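Local coordinates for pks18 (Mycobacterium tuberculosis, PDB 1TED), which catalyses, as a homodimeric type III polyketide synthase, the extension of medium- and long-chain acyl-CoA starters with malonyl-CoA to tri- and tetraketide alpha-pyrones, at the interface of chains A and B. Sequence-based numbering; all coordinates share one arbitrary frame. Chains: chain A/B, pks18.

Contact 1: the interface of chains A and B. Residues chain A 256, 261, 380; chain B 110, 149, 153, 157.
A:Glu261 and B:Lys157 come from opposite directions across the homodimer interface of this thiolase-fold enzyme, the ammonium lying over a face of the carboxylate, and bury more surface than the other residues of the patch. The lysine descends from helix 151-159 of chain B as a straight rod, every torsion beyond chi1 near 180°, and brings its ammonium group to the glutamate, which rises from a loop of chain A. A salt bridge of 3.1 Å joins B:Lys157 NZ to A:Glu261 OE1, but NZ is modelled too near the glutamate's CG and CD for its detailed geometry to be trusted. The carboxylate is turned by its chi3 of -77°, directing its two oxygens to different partners. OE2 accepts a water-mediated link to chain B: water 1 lies 2.8 Å from A:Glu261 OE2 and 2.8 Å from B:Tyr110 OH, the phenol from helix 102-126. Both oxygens thus have partners in or through chain B, which may limit the carboxylate's rotation, and the lysine's charge would favour its ionised form.

Apolar contacts flank the ion pair. A:Leu256, at the end of strand 247-256, lies across the lysine's methylene chain at about a right angle, with CD1 4.0 Å from B:Lys157 CE. B:Val153, one helical turn before the lysine, directs CG1 toward the same leucine methyl. B:Pro149, which follows a cis peptide bond, packs its ring against the A:Gly380 backbone, its CB 3.4 Å from A:Gly380 CA.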
loop_
_atom_site.group_PDB
_atom_site.type_symbol
_atom_site.label_atom_id
_atom_site.label_comp_id
_atom_site.label_asym_id
_atom_site.label_seq_id
_atom_site.Cartn_x
_atom_site.Cartn_y
_atom_site.Cartn_z
ATOM N N LEU A 256 9.362 -15.533 -0.233
ATOM C CA LEU A 256 10.426 -14.684 -0.737
ATOM C C LEU A 256 11.441 -15.721 -1.203
ATOM O O LEU A 256 11.764 -16.642 -0.446
ATOM C CB LEU A 256 11.025 -13.853 0.401
ATOM C CG LEU A 256 11.507 -12.417 0.160
ATOM C CD1 LEU A 256 12.515 -12.049 1.261
ATOM C CD2 LEU A 256 12.148 -12.266 -1.209
ATOM N N GLU A 261 16.561 -10.826 -5.488
ATOM C CA GLU A 261 16.200 -9.412 -5.432
ATOM C C GLU A 261 16.220 -8.701 -6.774
ATOM O O GLU A 261 15.399 -7.822 -7.029
ATOM C CB GLU A 261 17.108 -8.663 -4.460
ATOM C CG GLU A 261 16.711 -8.813 -3.006
ATOM C CD GLU A 261 17.500 -7.895 -2.078
ATOM O OE1 GLU A 261 18.678 -8.198 -1.777
ATOM O OE2 GLU A 261 16.938 -6.858 -1.661
ATOM N N GLY A 380 11.272 -8.530 -5.384
ATOM C CA GLY A 380 12.097 -9.182 -4.376
ATOM C C GLY A 380 12.062 -10.627 -4.798
ATOM O O GLY A 380 12.893 -11.468 -4.440
ATOM N N TYR B 110 15.987 4.538 -0.189
ATOM C CA TYR B 110 16.260 3.147 0.177
ATOM C C TYR B 110 17.570 2.996 0.956
ATOM O O TYR B 110 17.648 2.248 1.930
ATOM C CB TYR B 110 16.299 2.273 -1.084
ATOM C CG TYR B 110 16.556 0.801 -0.824
ATOM C CD1 TYR B 110 15.532 -0.050 -0.412
ATOM C CD2 TYR B 110 17.834 0.262 -0.976
ATOM C CE1 TYR B 110 15.769 -1.402 -0.156
ATOM C CE2 TYR B 110 18.085 -1.092 -0.721
ATOM C CZ TYR B 110 17.051 -1.915 -0.310
ATOM O OH TYR B 110 17.307 -3.245 -0.035
ATOM N N PRO B 149 12.305 -4.356 -5.111
ATOM C CA PRO B 149 11.912 -4.652 -3.723
ATOM C C PRO B 149 12.303 -3.530 -2.756
ATOM O O PRO B 149 13.374 -2.940 -2.885
ATOM C CB PRO B 149 12.635 -5.962 -3.431
ATOM C CG PRO B 149 13.872 -5.880 -4.303
ATOM C CD PRO B 149 13.330 -5.298 -5.596
ATOM N N VAL B 153 11.249 -5.903 2.190
ATOM C CA VAL B 153 12.015 -7.089 1.830
ATOM C C VAL B 153 13.314 -7.091 2.625
ATOM O O VAL B 153 13.742 -8.129 3.127
ATOM C CB VAL B 153 12.321 -7.142 0.304
ATOM C CG1 VAL B 153 13.355 -8.219 0.012
ATOM C CG2 VAL B 153 11.041 -7.442 -0.467
ATOM N N LYS B 157 14.777 -10.036 5.514
ATOM C CA LYS B 157 16.074 -10.682 5.401
ATOM C C LYS B 157 16.988 -10.282 6.547
ATOM O O LYS B 157 17.615 -11.125 7.165
ATOM C CB LYS B 157 16.759 -10.307 4.085
ATOM C CG LYS B 157 16.047 -10.780 2.837
ATOM C CD LYS B 157 16.827 -10.366 1.603
ATOM C CE LYS B 157 16.202 -10.924 0.334
ATOM N NZ LYS B 157 17.051 -10.631 -0.861
HETATM O O HOH W 1 15.161 -4.838 -0.802
#

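Contact 2: the interface of chains A and B. Residues chain A 100, 269-270; chain B 100, 102, 270.
Chi1 values of 68° in A:His270 and 67° in B:His270 place each imidazole between its own backbone N and carbonyl carbon, and chi2 near -90° sets the ring across the CA–CB bond. The CB and CG of each histidine thereby come up against the methyl of the alanine at position 100 in the other subunit. This reciprocal pair of contacts belongs to the two-fold dimer interface of the chalcone/stilbene synthase family. A:Ala100 CB approaches B:His270 CB to 3.3 Å, and B:Ala100 CB stands at the same 3.3 Å from A:His270 CB. Each methyl lies over one face of the partner imidazole, near CG and farther from ND1. At its edge, in the ring plane, each imidazole has the backbone N of Ala100 of its own chain. Both alanines have positive phi, 61° in chain A, and occupy loops.

Water 2 adds a polar link across the subunits. It lies 2.8 Å from A:Ala100 O and 3.1 Å from B:His270 N, and it also stands at the edge of the B:His270 ring, in its plane. B:Ile102, at the start of helix 102-126, points its CD1 toward the A:Asn269–A:His270 peptide, but that approach is modelled too closely for its details to be trusted.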
loop_
_atom_site.group_PDB
_atom_site.type_symbol
_atom_site.label_atom_id
_atom_site.label_comp_id
_atom_site.label_asym_id
_atom_site.label_seq_id
_atom_site.Cartn_x
_atom_site.Cartn_y
_atom_site.Cartn_z
ATOM N N ALA A 100 11.119 14.749 -17.460
ATOM C CA ALA A 100 10.403 15.334 -16.337
ATOM C C ALA A 100 8.880 15.374 -16.452
ATOM O O ALA A 100 8.251 16.284 -15.922
ATOM C CB ALA A 100 10.941 16.755 -16.090
ATOM N N ASN A 269 10.863 6.826 -12.718
ATOM C CA ASN A 269 11.764 7.679 -13.484
ATOM C C ASN A 269 11.081 9.010 -13.778
ATOM O O ASN A 269 9.852 9.122 -13.721
ATOM C CB ASN A 269 12.165 7.042 -14.815
ATOM C CG ASN A 269 13.093 5.859 -14.648
ATOM O OD1 ASN A 269 13.944 5.837 -13.755
ATOM N ND2 ASN A 269 12.944 4.869 -15.527
ATOM N N HIS A 270 11.895 10.008 -14.110
ATOM C CA HIS A 270 11.410 11.352 -14.408
ATOM C C HIS A 270 10.365 11.367 -15.509
ATOM O O HIS A 270 9.545 12.281 -15.574
ATOM C CB HIS A 270 12.570 12.262 -14.815
ATOM C CG HIS A 270 13.194 11.901 -16.127
ATOM N ND1 HIS A 270 14.203 10.967 -16.242
ATOM C CD2 HIS A 270 12.945 12.345 -17.382
ATOM C CE1 HIS A 270 14.550 10.854 -17.513
ATOM N NE2 HIS A 270 13.802 11.678 -18.225
ATOM N N ALA B 100 14.731 16.045 -13.151
ATOM C CA ALA B 100 14.728 14.616 -13.433
ATOM C C ALA B 100 15.669 13.846 -12.517
ATOM O O ALA B 100 16.654 13.273 -12.975
ATOM C CB ALA B 100 15.119 14.383 -14.889
ATOM N N ILE B 102 14.135 12.044 -9.521
ATOM C CA ILE B 102 13.354 11.223 -8.583
ATOM C C ILE B 102 13.942 9.843 -8.395
ATOM O O ILE B 102 14.046 9.368 -7.263
ATOM C CB ILE B 102 11.864 11.016 -9.006
ATOM C CG1 ILE B 102 11.673 11.422 -10.456
ATOM C CG2 ILE B 102 10.929 11.728 -8.036
ATOM C CD1 ILE B 102 12.409 10.540 -11.393
ATOM N N HIS B 270 9.266 15.194 -11.155
ATOM C CA HIS B 270 10.516 14.739 -11.763
ATOM C C HIS B 270 11.709 14.876 -10.830
ATOM O O HIS B 270 12.722 14.202 -11.012
ATOM C CB HIS B 270 10.825 15.530 -13.032
ATOM C CG HIS B 270 11.137 16.972 -12.778
ATOM N ND1 HIS B 270 10.164 17.948 -12.731
ATOM C CD2 HIS B 270 12.310 17.597 -12.525
ATOM C CE1 HIS B 270 10.725 19.114 -12.463
ATOM N NE2 HIS B 270 12.026 18.928 -12.333
HETATM O O HOH W 2 7.222 15.940 -13.301
#

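Contact 3: the interface of chains A and B. Residues chain A 29, 187, 190-191; chain B 187-188, 191-192.
A:Asn187 lays its side-chain amide against B:Tyr188 and B:His192, burying more surface than its neighbours, while B:Ala191 fits between A:Asn187, A:Arg190 and A:Pro29. The side chains of A:Asn187 and B:Tyr188 lie side by side, pointing the same way, amide and ring planes 80° apart. The amide nitrogen meets the phenol ring at its edge, in the ring plane, with A:Asn187 ND2 3.6 Å from B:Tyr188 CD1. The histidine side chain crosses that of A:Asn187 at about a right angle, amide and imidazole planes 88° apart; A:Asn187 CG stands at the imidazole's edge, in its plane, 4.0 Å from B:His192 CE1. A hydrogen bond of 3.1 Å from B:His192 ND1 to B:Tyr188 O, its donor 29° off the carbonyl plane, would help to hold the imidazole in this orientation.

The B:Ala191 methyl lies 4.0 Å from A:Asn187 CA. A:Arg190 bends at chi3, which brings its guanidinium NH1 beside B:Ala191, 3.8 Å from the methyl CB. The N-terminal stretch of chain A adds A:Pro29, whose CD lies 3.5 Å from B:Ala191 O. Apart from that proline and B:His192, the residues come from the last turns of helix 177-191 in each subunit, so the patch lies where the two copies of this helix, which begins just after the nucleophile Cys175, meet at their C-terminal ends.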
loop_
_atom_site.group_PDB
_atom_site.type_symbol
_atom_site.label_atom_id
_atom_site.label_comp_id
_atom_site.label_asym_id
_atom_site.label_seq_id
_atom_site.Cartn_x
_atom_site.Cartn_y
_atom_site.Cartn_z
ATOM N N PRO A 29 -11.228 -17.250 14.064
ATOM C CA PRO A 29 -12.554 -17.188 13.449
ATOM C C PRO A 29 -12.618 -18.526 12.702
ATOM O O PRO A 29 -11.590 -19.062 12.281
ATOM C CB PRO A 29 -12.437 -16.014 12.479
ATOM C CG PRO A 29 -11.361 -15.174 13.073
ATOM C CD PRO A 29 -10.361 -16.183 13.541
ATOM N N ASN A 187 -8.688 -11.264 5.760
ATOM C CA ASN A 187 -8.567 -11.126 7.203
ATOM C C ASN A 187 -9.701 -10.248 7.743
ATOM O O ASN A 187 -10.317 -10.574 8.755
ATOM C CB ASN A 187 -7.212 -10.510 7.579
ATOM C CG ASN A 187 -6.022 -11.344 7.096
ATOM O OD1 ASN A 187 -6.067 -12.576 7.076
ATOM N ND2 ASN A 187 -4.945 -10.666 6.725
ATOM N N ARG A 190 -13.117 -12.117 7.789
ATOM C CA ARG A 190 -13.193 -13.201 8.757
ATOM C C ARG A 190 -13.174 -12.653 10.179
ATOM O O ARG A 190 -13.657 -13.298 11.107
ATOM C CB ARG A 190 -12.049 -14.199 8.516
ATOM C CG ARG A 190 -12.121 -14.827 7.107
ATOM C CD ARG A 190 -10.978 -15.784 6.810
ATOM N NE ARG A 190 -11.023 -16.961 7.671
ATOM C CZ ARG A 190 -10.175 -17.187 8.664
ATOM N NH1 ARG A 190 -9.209 -16.316 8.919
ATOM N NH2 ARG A 190 -10.305 -18.271 9.412
ATOM N N ALA A 191 -12.630 -11.454 10.345
ATOM C CA ALA A 191 -12.582 -10.817 11.657
ATOM C C ALA A 191 -13.929 -10.140 11.945
ATOM O O ALA A 191 -14.374 -10.107 13.088
ATOM C CB ALA A 191 -11.451 -9.797 11.707
ATOM N N ASN B 187 -6.714 -6.554 11.871
ATOM C CA ASN B 187 -7.569 -7.554 11.231
ATOM C C ASN B 187 -6.803 -8.879 11.136
ATOM O O ASN B 187 -7.328 -9.950 11.460
ATOM C CB ASN B 187 -7.992 -7.082 9.834
ATOM C CG ASN B 187 -8.861 -5.828 9.873
ATOM O OD1 ASN B 187 -9.729 -5.696 10.730
ATOM N ND2 ASN B 187 -8.632 -4.908 8.929
ATOM N N TYR B 188 -5.549 -8.791 10.702
ATOM C CA TYR B 188 -4.691 -9.970 10.571
ATOM C C TYR B 188 -4.648 -10.798 11.862
ATOM O O TYR B 188 -4.980 -11.985 11.880
ATOM C CB TYR B 188 -3.261 -9.550 10.221
ATOM C CG TYR B 188 -2.325 -10.731 10.152
ATOM C CD1 TYR B 188 -2.367 -11.609 9.073
ATOM C CD2 TYR B 188 -1.475 -11.035 11.218
ATOM C CE1 TYR B 188 -1.603 -12.761 9.055
ATOM C CE2 TYR B 188 -0.700 -12.198 11.209
ATOM C CZ TYR B 188 -0.778 -13.056 10.123
ATOM O OH TYR B 188 -0.068 -14.229 10.119
ATOM N N ALA B 191 -7.669 -12.466 12.858
ATOM C CA ALA B 191 -7.917 -13.611 11.985
ATOM C C ALA B 191 -6.941 -14.763 12.268
ATOM O O ALA B 191 -7.236 -15.916 11.970
ATOM C CB ALA B 191 -7.819 -13.182 10.516
ATOM N N HIS B 192 -5.785 -14.442 12.845
ATOM C CA HIS B 192 -4.763 -15.442 13.180
ATOM C C HIS B 192 -4.230 -15.127 14.583
ATOM O O HIS B 192 -3.091 -14.697 14.756
ATOM C CB HIS B 192 -3.634 -15.394 12.144
ATOM C CG HIS B 192 -4.122 -15.480 10.733
ATOM N ND1 HIS B 192 -4.468 -14.367 9.997
ATOM C CD2 HIS B 192 -4.394 -16.547 9.947
ATOM C CE1 HIS B 192 -4.931 -14.746 8.819
ATOM N NE2 HIS B 192 -4.898 -16.063 8.764
#

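The three contacts are patches of one two-fold symmetric interface, consistent with the homodimer, and are spread along it: the C-alpha centres of contact 1 and contact 2 are about 23 Å apart, those of contact 1 and contact 3 about 26 Å, and those of contact 2 and contact 3 about 40 Å. No residue is shared, but helix 102-126 of chain B contributes to both contact 1 and contact 2. Contact 1 thus occupies the middle, with the other two toward opposite ends. Each centre lies 22 to 24 Å from an active-site Cys175, suggesting a role in assembly rather than direct catalysis.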